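Local atomic coordinates of C-type lectin domain family 4, member b1 (Mus musculus, PDB entry 6LKR), a protein that binds calcium and carbohydrate as a C-type lectin receptor of dendritic cells and may regulate immune reactivity. Residues 90-95 and 105-110; 18-23 and 127-132; 68-73 and 100-105. All blocks are in the same frame, centred on the assembly; numbering follows the deposited sequence. Where two conformers were deposited one is given.

Contact 1: 90-95 and 105-110. With CA (calcium ion), chain D.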
loop_
_atom_site.group_PDB
_atom_site.type_symbol
_atom_site.label_atom_id
_atom_site.label_comp_id
_atom_site.label_asym_id
_atom_site.label_seq_id
_atom_site.Cartn_x
_atom_site.Cartn_y
_atom_site.Cartn_z
ATOM N N PHE A 90 -3.297 14.764 1.530
ATOM C CA PHE A 90 -4.530 15.557 1.754
ATOM C C PHE A 90 -4.339 16.474 2.965
ATOM O O PHE A 90 -5.304 16.723 3.703
ATOM C CB PHE A 90 -5.722 14.597 1.822
ATOM C CG PHE A 90 -5.776 13.750 0.580
ATOM C CD1 PHE A 90 -6.277 14.271 -0.606
ATOM C CD2 PHE A 90 -5.211 12.486 0.559
ATOM C CE1 PHE A 90 -6.257 13.521 -1.773
ATOM C CE2 PHE A 90 -5.193 11.737 -0.608
ATOM C CZ PHE A 90 -5.709 12.260 -1.773
ATOM N N TRP A 91 -3.120 16.991 3.142
ATOM C CA TRP A 91 -2.810 17.941 4.238
ATOM C C TRP A 91 -3.690 19.180 4.072
ATOM O O TRP A 91 -3.791 19.655 2.933
ATOM C CB TRP A 91 -1.339 18.347 4.225
ATOM C CG TRP A 91 -0.388 17.216 4.433
ATOM C CD1 TRP A 91 0.378 16.599 3.489
ATOM C CD2 TRP A 91 -0.085 16.577 5.680
ATOM N NE1 TRP A 91 1.141 15.621 4.061
ATOM C CE2 TRP A 91 0.872 15.577 5.404
ATOM C CE3 TRP A 91 -0.534 16.747 6.996
ATOM C CZ2 TRP A 91 1.407 14.774 6.407
ATOM C CZ3 TRP A 91 -0.011 15.941 7.986
ATOM C CH2 TRP A 91 0.942 14.971 7.689
ATOM N N HIS A 92 -4.251 19.702 5.165
ATOM C CA HIS A 92 -4.893 21.040 5.187
ATOM C C HIS A 92 -3.840 22.105 4.876
ATOM O O HIS A 92 -2.650 21.867 5.131
ATOM C CB HIS A 92 -5.535 21.352 6.536
ATOM C CG HIS A 92 -6.910 20.809 6.691
ATOM N ND1 HIS A 92 -7.928 21.136 5.819
ATOM C CD2 HIS A 92 -7.436 19.972 7.609
ATOM C CE1 HIS A 92 -9.031 20.522 6.199
ATOM N NE2 HIS A 92 -8.756 19.800 7.294
ATOM N N ASN A 93 -4.282 23.252 4.372
ATOM C CA ASN A 93 -3.394 24.420 4.141
ATOM C C ASN A 93 -2.689 24.759 5.464
ATOM O O ASN A 93 -3.368 24.803 6.503
ATOM C CB ASN A 93 -4.179 25.584 3.530
ATOM C CG ASN A 93 -4.656 25.278 2.126
ATOM O OD1 ASN A 93 -4.036 24.492 1.410
ATOM N ND2 ASN A 93 -5.753 25.892 1.718
ATOM N N GLY A 94 -1.366 24.942 5.413
ATOM C CA GLY A 94 -0.527 25.244 6.591
ATOM C C GLY A 94 -0.148 24.003 7.391
ATOM O O GLY A 94 0.470 24.161 8.446
ATOM N N GLU A 95 -0.498 22.800 6.925
ATOM C CA GLU A 95 -0.105 21.528 7.586
ATOM C C GLU A 95 0.787 20.752 6.626
ATOM O O GLU A 95 0.669 20.882 5.409
ATOM C CB GLU A 95 -1.333 20.698 7.975
ATOM C CG GLU A 95 -2.334 21.442 8.844
ATOM C CD GLU A 95 -1.818 21.935 10.187
ATOM O OE1 GLU A 95 -0.843 21.353 10.723
ATOM O OE2 GLU A 95 -2.401 22.895 10.709
ATOM N N THR A 105 -4.066 13.480 12.204
ATOM C CA THR A 105 -5.542 13.371 12.267
ATOM C C THR A 105 -6.142 13.887 10.966
ATOM O O THR A 105 -5.461 14.657 10.252
ATOM C CB THR A 105 -6.152 14.167 13.423
ATOM O OG1 THR A 105 -5.659 15.507 13.356
ATOM C CG2 THR A 105 -5.836 13.545 14.761
ATOM N N VAL A 106 -7.354 13.444 10.674
ATOM C CA VAL A 106 -8.151 13.992 9.554
ATOM C C VAL A 106 -9.342 14.679 10.218
ATOM O O VAL A 106 -9.922 14.104 11.160
ATOM C CB VAL A 106 -8.534 12.908 8.529
ATOM C CG1 VAL A 106 -9.363 11.795 9.154
ATOM C CG2 VAL A 106 -9.246 13.505 7.329
ATOM N N TYR A 107 -9.661 15.893 9.786
ATOM C CA TYR A 107 -10.774 16.681 10.363
ATOM C C TYR A 107 -11.309 17.631 9.295
ATOM O O TYR A 107 -10.663 17.840 8.250
ATOM C CB TYR A 107 -10.333 17.387 11.646
ATOM C CG TYR A 107 -9.673 18.731 11.462
ATOM C CD1 TYR A 107 -8.312 18.841 11.231
ATOM C CD2 TYR A 107 -10.410 19.898 11.573
ATOM C CE1 TYR A 107 -7.704 20.079 11.088
ATOM C CE2 TYR A 107 -9.820 21.143 11.428
ATOM C CZ TYR A 107 -8.461 21.235 11.187
ATOM O OH TYR A 107 -7.892 22.462 11.039
ATOM N N TYR A 108 -12.497 18.159 9.560
ATOM C CA TYR A 108 -13.284 18.961 8.599
ATOM C C TYR A 108 -13.120 20.442 8.946
ATOM O O TYR A 108 -13.380 20.793 10.098
ATOM C CB TYR A 108 -14.743 18.514 8.654
ATOM C CG TYR A 108 -15.626 19.149 7.617
ATOM C CD1 TYR A 108 -15.778 18.576 6.367
ATOM C CD2 TYR A 108 -16.306 20.328 7.883
ATOM C CE1 TYR A 108 -16.599 19.149 5.409
ATOM C CE2 TYR A 108 -17.124 20.918 6.933
ATOM C CZ TYR A 108 -17.271 20.325 5.693
ATOM O OH TYR A 108 -18.073 20.893 4.750
ATOM N N ARG A 109 -12.652 21.250 7.994
ATOM C CA ARG A 109 -12.618 22.732 8.115
ATOM C C ARG A 109 -13.868 23.302 7.432
ATOM O O ARG A 109 -14.072 22.997 6.249
ATOM C CB ARG A 109 -11.334 23.296 7.500
ATOM C CG ARG A 109 -10.090 23.079 8.347
ATOM C CD ARG A 109 -8.899 23.867 7.827
ATOM N NE ARG A 109 -7.716 23.735 8.670
ATOM C CZ ARG A 109 -6.496 24.176 8.358
ATOM N NH1 ARG A 109 -6.270 24.788 7.209
ATOM N NH2 ARG A 109 -5.496 23.994 9.201
ATOM N N ARG A 110 -14.662 24.087 8.165
ATOM C CA ARG A 110 -15.908 24.715 7.648
ATOM C C ARG A 110 -15.573 25.456 6.348
ATOM O O ARG A 110 -14.550 26.162 6.322
ATOM C CB ARG A 110 -16.528 25.657 8.689
ATOM C CG ARG A 110 -18.013 25.426 8.944
ATOM C CD ARG A 110 -18.289 24.840 10.321
ATOM N NE ARG A 110 -17.864 25.750 11.383
ATOM C CZ ARG A 110 -18.594 26.746 11.893
ATOM N NH1 ARG A 110 -19.823 26.983 11.460
ATOM N NH2 ARG A 110 -18.084 27.507 12.848
HETATM CA CA CA D . -0.404 20.706 13.053
HETATM O O HOH W 1 -3.032 25.108 9.568
HETATM O O HOH W 2 -5.108 22.181 10.774
HETATM O O HOH W 3 -1.781 22.935 13.280
HETATM O O HOH W 4 -1.500 21.350 14.975
#
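Residues 92-95 form a type II β turn, closed by E95 N to H92 O, beside strand 103-109, with the CA atoms of H92 and R109 8.4 Å apart; G94 takes the positive phi of the turn's third position. This is the calcium-bearing loop of the C-type lectin fold, where E95, P96 and S97 occupy the place of the EPN-type sugar-binding motif. Side chains join the turn to the strand. R109, extended from CG to NE, runs over one face of the H92 imidazole. R109 CD sits 3.7 Å from the centroid of the H92 ring in a CH-pi contact, and the guanidinium lies flat on H92, the two planes only 10° apart. CB of H92 lies over the centre of that guanidinium. In the plane of its own ring H92 NE2 donates to the carbonyl Y107 O (2.9 Å), which it meets from above the carbonyl plane. The Y107 ring crosses the imidazole obliquely at 57°, its CE1 3.5 Å from H92 CD2. All three guanidinium nitrogens of R109 are engaged: NE gives an almost straight bond to Y107 OH (2.7 Å), while NH1 reaches a lone pair of N93 O (3.0 Å). NH2 forms a long salt bridge with E95 OE2 and also donates to two waters, both of which donate to that oxygen. R109 thus binds the turn through N93 O and, through E95 OE2, stands in the second shell of the metal; its charge may also disfavour protonation of H92. N117, D118, S97 and E101 share the ion with E95. The carboxylate of E95 divides its duties: OE1 binds the calcium at 2.5 Å, while OE2 accepts from a water (2.6 Å) that is itself a calcium ligand.

Contact 2: 18-23 and 127-132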
loop_
_atom_site.group_PDB
_atom_site.type_symbol
_atom_site.label_atom_id
_atom_site.label_comp_id
_atom_site.label_asym_id
_atom_site.label_seq_id
_atom_site.Cartn_x
_atom_site.Cartn_y
_atom_site.Cartn_z
ATOM N N LEU A 18 -13.881 0.601 9.588
ATOM C CA LEU A 18 -14.723 0.767 10.800
ATOM C C LEU A 18 -14.264 1.977 11.608
ATOM O O LEU A 18 -13.057 2.078 11.905
ATOM C CB LEU A 18 -14.638 -0.499 11.658
ATOM C CG LEU A 18 -15.487 -0.458 12.929
ATOM C CD1 LEU A 18 -16.931 -0.759 12.590
ATOM C CD2 LEU A 18 -14.966 -1.427 13.987
ATOM N N VAL A 19 -15.220 2.803 12.021
ATOM C CA VAL A 19 -15.040 3.820 13.093
ATOM C C VAL A 19 -15.400 3.129 14.408
ATOM O O VAL A 19 -16.569 2.854 14.655
ATOM C CB VAL A 19 -15.907 5.068 12.838
ATOM C CG1 VAL A 19 -15.712 6.104 13.928
ATOM C CG2 VAL A 19 -15.641 5.670 11.469
ATOM N N PRO A 20 -14.415 2.783 15.262
ATOM C CA PRO A 20 -14.702 2.083 16.513
ATOM C C PRO A 20 -15.367 2.993 17.556
ATOM O O PRO A 20 -15.183 4.200 17.503
ATOM C CB PRO A 20 -13.331 1.573 16.989
ATOM C CG PRO A 20 -12.313 2.457 16.308
ATOM C CD PRO A 20 -12.980 3.021 15.066
ATOM N N THR A 21 -16.127 2.380 18.469
ATOM C CA THR A 21 -16.909 3.056 19.544
ATOM C C THR A 21 -16.497 2.562 20.943
ATOM O O THR A 21 -16.975 3.173 21.915
ATOM C CB THR A 21 -18.407 2.860 19.284
ATOM O OG1 THR A 21 -18.583 1.497 18.888
ATOM C CG2 THR A 21 -18.948 3.791 18.217
ATOM N N VAL A 22 -15.633 1.538 21.068
ATOM C CA VAL A 22 -15.239 0.966 22.398
ATOM C C VAL A 22 -14.847 2.129 23.312
ATOM O O VAL A 22 -15.352 2.174 24.449
ATOM C CB VAL A 22 -14.082 -0.055 22.375
ATOM C CG1 VAL A 22 -14.045 -0.862 23.667
ATOM C CG2 VAL A 22 -14.125 -0.985 21.187
ATOM N N PHE A 23 -13.952 3.006 22.848
ATOM C CA PHE A 23 -13.586 4.245 23.582
ATOM C C PHE A 23 -14.032 5.447 22.751
ATOM O O PHE A 23 -13.980 5.390 21.512
ATOM C CB PHE A 23 -12.107 4.272 23.978
ATOM C CG PHE A 23 -11.138 3.634 23.015
ATOM C CD1 PHE A 23 -10.833 4.248 21.809
ATOM C CD2 PHE A 23 -10.498 2.446 23.337
ATOM C CE1 PHE A 23 -9.928 3.674 20.931
ATOM C CE2 PHE A 23 -9.586 1.878 22.463
ATOM C CZ PHE A 23 -9.302 2.497 21.266
ATOM N N SER A 127 -10.819 7.592 15.899
ATOM C CA SER A 127 -9.934 6.892 14.945
ATOM C C SER A 127 -10.783 6.153 13.923
ATOM O O SER A 127 -12.007 6.065 14.117
ATOM C CB SER A 127 -8.993 5.969 15.678
ATOM O OG SER A 127 -9.710 5.112 16.552
ATOM N N VAL A 128 -10.129 5.668 12.872
ATOM C CA VAL A 128 -10.740 4.819 11.807
ATOM C C VAL A 128 -9.757 3.688 11.496
ATOM O O VAL A 128 -8.555 3.992 11.342
ATOM C CB VAL A 128 -11.067 5.616 10.528
ATOM C CG1 VAL A 128 -12.244 5.000 9.786
ATOM C CG2 VAL A 128 -11.326 7.087 10.800
ATOM N N CYS A 129 -10.246 2.458 11.435
ATOM C CA CYS A 129 -9.443 1.239 11.193
ATOM C C CYS A 129 -9.762 0.698 9.807
ATOM O O CYS A 129 -10.882 0.930 9.297
ATOM C CB CYS A 129 -9.723 0.144 12.216
ATOM S SG CYS A 129 -9.530 0.647 13.947
ATOM N N GLN A 130 -8.818 -0.036 9.238
ATOM C CA GLN A 130 -9.017 -0.733 7.954
ATOM C C GLN A 130 -8.353 -2.100 8.055
ATOM O O GLN A 130 -7.357 -2.235 8.797
ATOM C CB GLN A 130 -8.483 0.105 6.785
ATOM C CG GLN A 130 -7.012 -0.092 6.484
ATOM C CD GLN A 130 -6.565 0.696 5.274
ATOM O OE1 GLN A 130 -6.824 1.887 5.166
ATOM N NE2 GLN A 130 -5.888 0.027 4.355
ATOM N N MET A 131 -8.905 -3.064 7.329
ATOM C CA MET A 131 -8.266 -4.379 7.096
ATOM C C MET A 131 -8.542 -4.792 5.652
ATOM O O MET A 131 -9.447 -4.206 5.032
ATOM C CB MET A 131 -8.829 -5.428 8.057
ATOM C CG MET A 131 -10.319 -5.629 7.925
ATOM S SD MET A 131 -10.905 -7.072 8.864
ATOM C CE MET A 131 -10.438 -6.602 10.520
ATOM N N LYS A 132 -7.785 -5.758 5.145
ATOM C CA LYS A 132 -8.040 -6.383 3.826
ATOM C C LYS A 132 -9.362 -7.152 3.903
ATOM O O LYS A 132 -9.661 -7.702 4.977
ATOM C CB LYS A 132 -6.851 -7.259 3.430
ATOM C CG LYS A 132 -5.577 -6.477 3.137
ATOM C CD LYS A 132 -4.319 -7.311 3.224
ATOM C CE LYS A 132 -3.056 -6.479 3.210
ATOM N NZ LYS A 132 -2.541 -6.292 1.832
HETATM O O HOH W 5 -13.311 6.259 17.137
#
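The flat groups that meet here are the peptide groups of L18 and C129, not aromatic rings. C129 N approaches L18 O within the plane of the L18 carbonyl, along a nearly straight bond of 2.9 Å. L18 N, donating back to C129 O at 3.0 Å, instead stands above its acceptor's carbonyl plane, 29° out of it. The two bonds make L18 and C129 an antiparallel hydrogen-bonded pair, and V128 CA adds a CA-H...O contact to L18 O. The puckered ring of P20 presents CD and CG to 127-132: CD comes to 3.3 Å from S127 O, and CG lies 3.7 Å from S127 OG and close to C129 SG. Two residues beyond L18, a strand would offer an N-H to S127 O, but proline has none, and its CD occupies that position. A water bridges the companion pair, donating to P20 O (2.8 Å) and accepting from S127 N (3.1 Å), so that the two backbones diverge here while remaining joined through it. On the other flank V19 and V128 cross obliquely, CG2 of V19 touching CG1 of V128 at 3.8 Å. With CG1 anti to the backbone N, V19 also sets that methyl near S127 O. Both valines pack against L58 and Y64. The P20 flank instead faces helix 28-37, where P20 meets N34 and S127 meets S31. C129 SG, anti to its own carbonyl carbon, is directed past P20 into the disulfide with C35 of that helix. Far from the calcium, this joins the strand near the N terminus to the last strand, the antiparallel pairing of chain ends that, with its helix-to-strand disulfide, is characteristic of the C-type lectin double-loop fold.

Contact 3: 68-73 and 100-105. With CA (calcium ion), chain D.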
loop_
_atom_site.group_PDB
_atom_site.type_symbol
_atom_site.label_atom_id
_atom_site.label_comp_id
_atom_site.label_asym_id
_atom_site.label_seq_id
_atom_site.Cartn_x
_atom_site.Cartn_y
_atom_site.Cartn_z
ATOM N N LEU A 68 -0.746 7.354 9.948
ATOM C CA LEU A 68 0.442 8.079 9.436
ATOM C C LEU A 68 1.180 8.676 10.634
ATOM O O LEU A 68 0.541 9.322 11.472
ATOM C CB LEU A 68 0.005 9.175 8.459
ATOM C CG LEU A 68 1.133 9.813 7.643
ATOM C CD1 LEU A 68 1.763 8.801 6.694
ATOM C CD2 LEU A 68 0.630 11.007 6.849
ATOM N N TRP A 69 2.487 8.456 10.721
ATOM C CA TRP A 69 3.294 9.017 11.827
ATOM C C TRP A 69 4.677 9.384 11.303
ATOM O O TRP A 69 5.123 8.824 10.287
ATOM C CB TRP A 69 3.352 8.069 13.030
ATOM C CG TRP A 69 4.048 6.774 12.762
ATOM C CD1 TRP A 69 3.591 5.733 12.008
ATOM C CD2 TRP A 69 5.323 6.357 13.288
ATOM N NE1 TRP A 69 4.506 4.715 11.999
ATOM C CE2 TRP A 69 5.573 5.063 12.782
ATOM C CE3 TRP A 69 6.274 6.950 14.121
ATOM C CZ2 TRP A 69 6.733 4.354 13.088
ATOM C CZ3 TRP A 69 7.429 6.253 14.414
ATOM C CH2 TRP A 69 7.653 4.975 13.903
ATOM N N ASP A 70 5.314 10.311 12.001
ATOM C CA ASP A 70 6.635 10.852 11.613
ATOM C C ASP A 70 7.703 10.037 12.346
ATOM O O ASP A 70 7.788 10.156 13.580
ATOM C CB ASP A 70 6.692 12.345 11.914
ATOM C CG ASP A 70 8.005 12.976 11.510
ATOM O OD1 ASP A 70 8.855 12.254 10.940
ATOM O OD2 ASP A 70 8.151 14.179 11.755
ATOM N N THR A 71 8.468 9.251 11.591
ATOM C CA THR A 71 9.537 8.350 12.085
ATOM C C THR A 71 10.821 9.158 12.310
ATOM O O THR A 71 11.757 8.606 12.887
ATOM C CB THR A 71 9.744 7.183 11.111
ATOM O OG1 THR A 71 10.347 7.673 9.913
ATOM C CG2 THR A 71 8.452 6.493 10.731
ATOM N N GLY A 72 10.870 10.419 11.878
ATOM C CA GLY A 72 12.076 11.259 12.037
ATOM C C GLY A 72 11.742 12.741 12.031
ATOM O O GLY A 72 11.263 13.261 13.062
ATOM N N HIS A 73 11.997 13.393 10.903
ATOM C CA HIS A 73 11.756 14.840 10.671
ATOM C C HIS A 73 10.958 14.990 9.385
ATOM O O HIS A 73 11.569 15.120 8.315
ATOM C CB HIS A 73 13.092 15.583 10.672
ATOM C CG HIS A 73 13.847 15.273 11.910
ATOM N ND1 HIS A 73 13.395 15.690 13.145
ATOM C CD2 HIS A 73 14.940 14.511 12.127
ATOM C CE1 HIS A 73 14.213 15.245 14.073
ATOM N NE2 HIS A 73 15.171 14.516 13.475
ATOM N N ASN A 100 7.416 18.832 16.261
ATOM C CA ASN A 100 7.075 18.213 17.572
ATOM C C ASN A 100 5.765 17.421 17.459
ATOM O O ASN A 100 5.480 16.655 18.388
ATOM C CB ASN A 100 7.040 19.229 18.717
ATOM C CG ASN A 100 8.246 19.111 19.624
ATOM O OD1 ASN A 100 8.816 18.030 19.772
ATOM N ND2 ASN A 100 8.650 20.215 20.233
ATOM N N GLU A 101 5.022 17.585 16.366
ATOM C CA GLU A 101 3.745 16.863 16.122
ATOM C C GLU A 101 4.036 15.664 15.216
ATOM O O GLU A 101 4.292 15.882 14.008
ATOM C CB GLU A 101 2.716 17.817 15.525
ATOM C CG GLU A 101 2.336 18.935 16.475
ATOM C CD GLU A 101 1.297 19.898 15.939
ATOM O OE1 GLU A 101 0.481 20.367 16.741
ATOM O OE2 GLU A 101 1.301 20.175 14.724
ATOM N N LYS A 102 4.003 14.448 15.772
ATOM C CA LYS A 102 4.509 13.227 15.086
ATOM C C LYS A 102 3.367 12.330 14.582
ATOM O O LYS A 102 3.663 11.387 13.836
ATOM C CB LYS A 102 5.447 12.465 16.024
ATOM C CG LYS A 102 6.700 13.230 16.434
ATOM C CD LYS A 102 7.570 13.616 15.261
ATOM C CE LYS A 102 8.949 14.087 15.662
ATOM N NZ LYS A 102 9.639 14.762 14.535
ATOM N N CYS A 103 2.117 12.613 14.945
ATOM C CA CYS A 103 0.935 11.808 14.552
ATOM C C CYS A 103 -0.018 12.686 13.745
ATOM O O CYS A 103 0.175 13.919 13.712
ATOM C CB CYS A 103 0.249 11.195 15.767
ATOM S SG CYS A 103 1.259 9.910 16.547
ATOM N N VAL A 104 -0.966 12.060 13.057
ATOM C CA VAL A 104 -1.779 12.734 12.008
ATOM C C VAL A 104 -3.251 12.432 12.253
ATOM O O VAL A 104 -3.602 11.261 12.499
ATOM C CB VAL A 104 -1.329 12.333 10.592
ATOM C CG1 VAL A 104 -2.135 13.034 9.508
ATOM C CG2 VAL A 104 0.149 12.620 10.400
ATOM N N THR A 105 -4.066 13.480 12.204
ATOM C CA THR A 105 -5.542 13.371 12.267
ATOM C C THR A 105 -6.142 13.887 10.966
ATOM O O THR A 105 -5.461 14.657 10.252
ATOM C CB THR A 105 -6.152 14.167 13.423
ATOM O OG1 THR A 105 -5.659 15.507 13.356
ATOM C CG2 THR A 105 -5.836 13.545 14.761
HETATM CA CA CA D . -0.404 20.706 13.053
HETATM O O HOH W 4 -1.500 21.350 14.975
HETATM O O HOH W 3 -1.781 22.935 13.280
#
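The contact joins the end of strand 64-70, which carries the fold's WIGL-type motif, to the start of strand 103-109, just after the calcium ligand E101. The short strands run antiparallel, their axes 144° apart. K102 binds 68-73 through both its backbone and its side chain. Its carbonyl oxygen, K102 O, takes a short bond from D70 N (2.7 Å), in the carbonyl plane, and a CA-H...O contact from W69. Its side chain, bent at chi2 (-60°), lays CD along D70 CB and brings NZ to two oxygens: G72 O at 2.7 Å, in the carbonyl plane, and D70 OD2 at 3.2 Å, met from above the carboxylate plane. The latter is a salt bridge. D99 gives NZ a second acidic partner and also accepts from H73, while R74 gives D70 its second basic one. D70, with CG anti to its backbone N, uses the other oxygen to shape the turn: OD1 accepts from G72 N (2.9 Å), an Asx turn. Deeper in, L68 and V104 lie side by side, CD2 of L68 touching CG2 of V104 at 3.9 Å, in a core shared with W76 and W116. C103, whose SG approaches W69 CB, is tied by disulfide to C121. E101, its CB directed away from 68-73, binds the calcium through OE2 (2.4 Å), and its OE1 accepts from a calcium-bound water (2.8 Å). An acidic calcium ligand two residues before a disulfide cysteine that opens a sheet strand marks the sugar-binding calcium site of the C-type lectin fold.

From the N terminus, 18-23 comes first and pairs with 127-132 near the C terminus, so contact 2 closes a loop of more than a hundred residues that includes both other contacts. Within it, contact 3 closes the 26 residues between 73 and 100, and contact 1 the nine between 95 and 105; the two cross, sharing T105 on strand 103-109. They also share the calcium and two of its waters. W91 of contact 1 packs on V104 and L68 of contact 3, its CH2 3.7 Å from V104 CG2. Contact 2 lies across the chain's centre, connected to them by the common sheet, where strand 64-70 neighbours both 103-109 and 126-132.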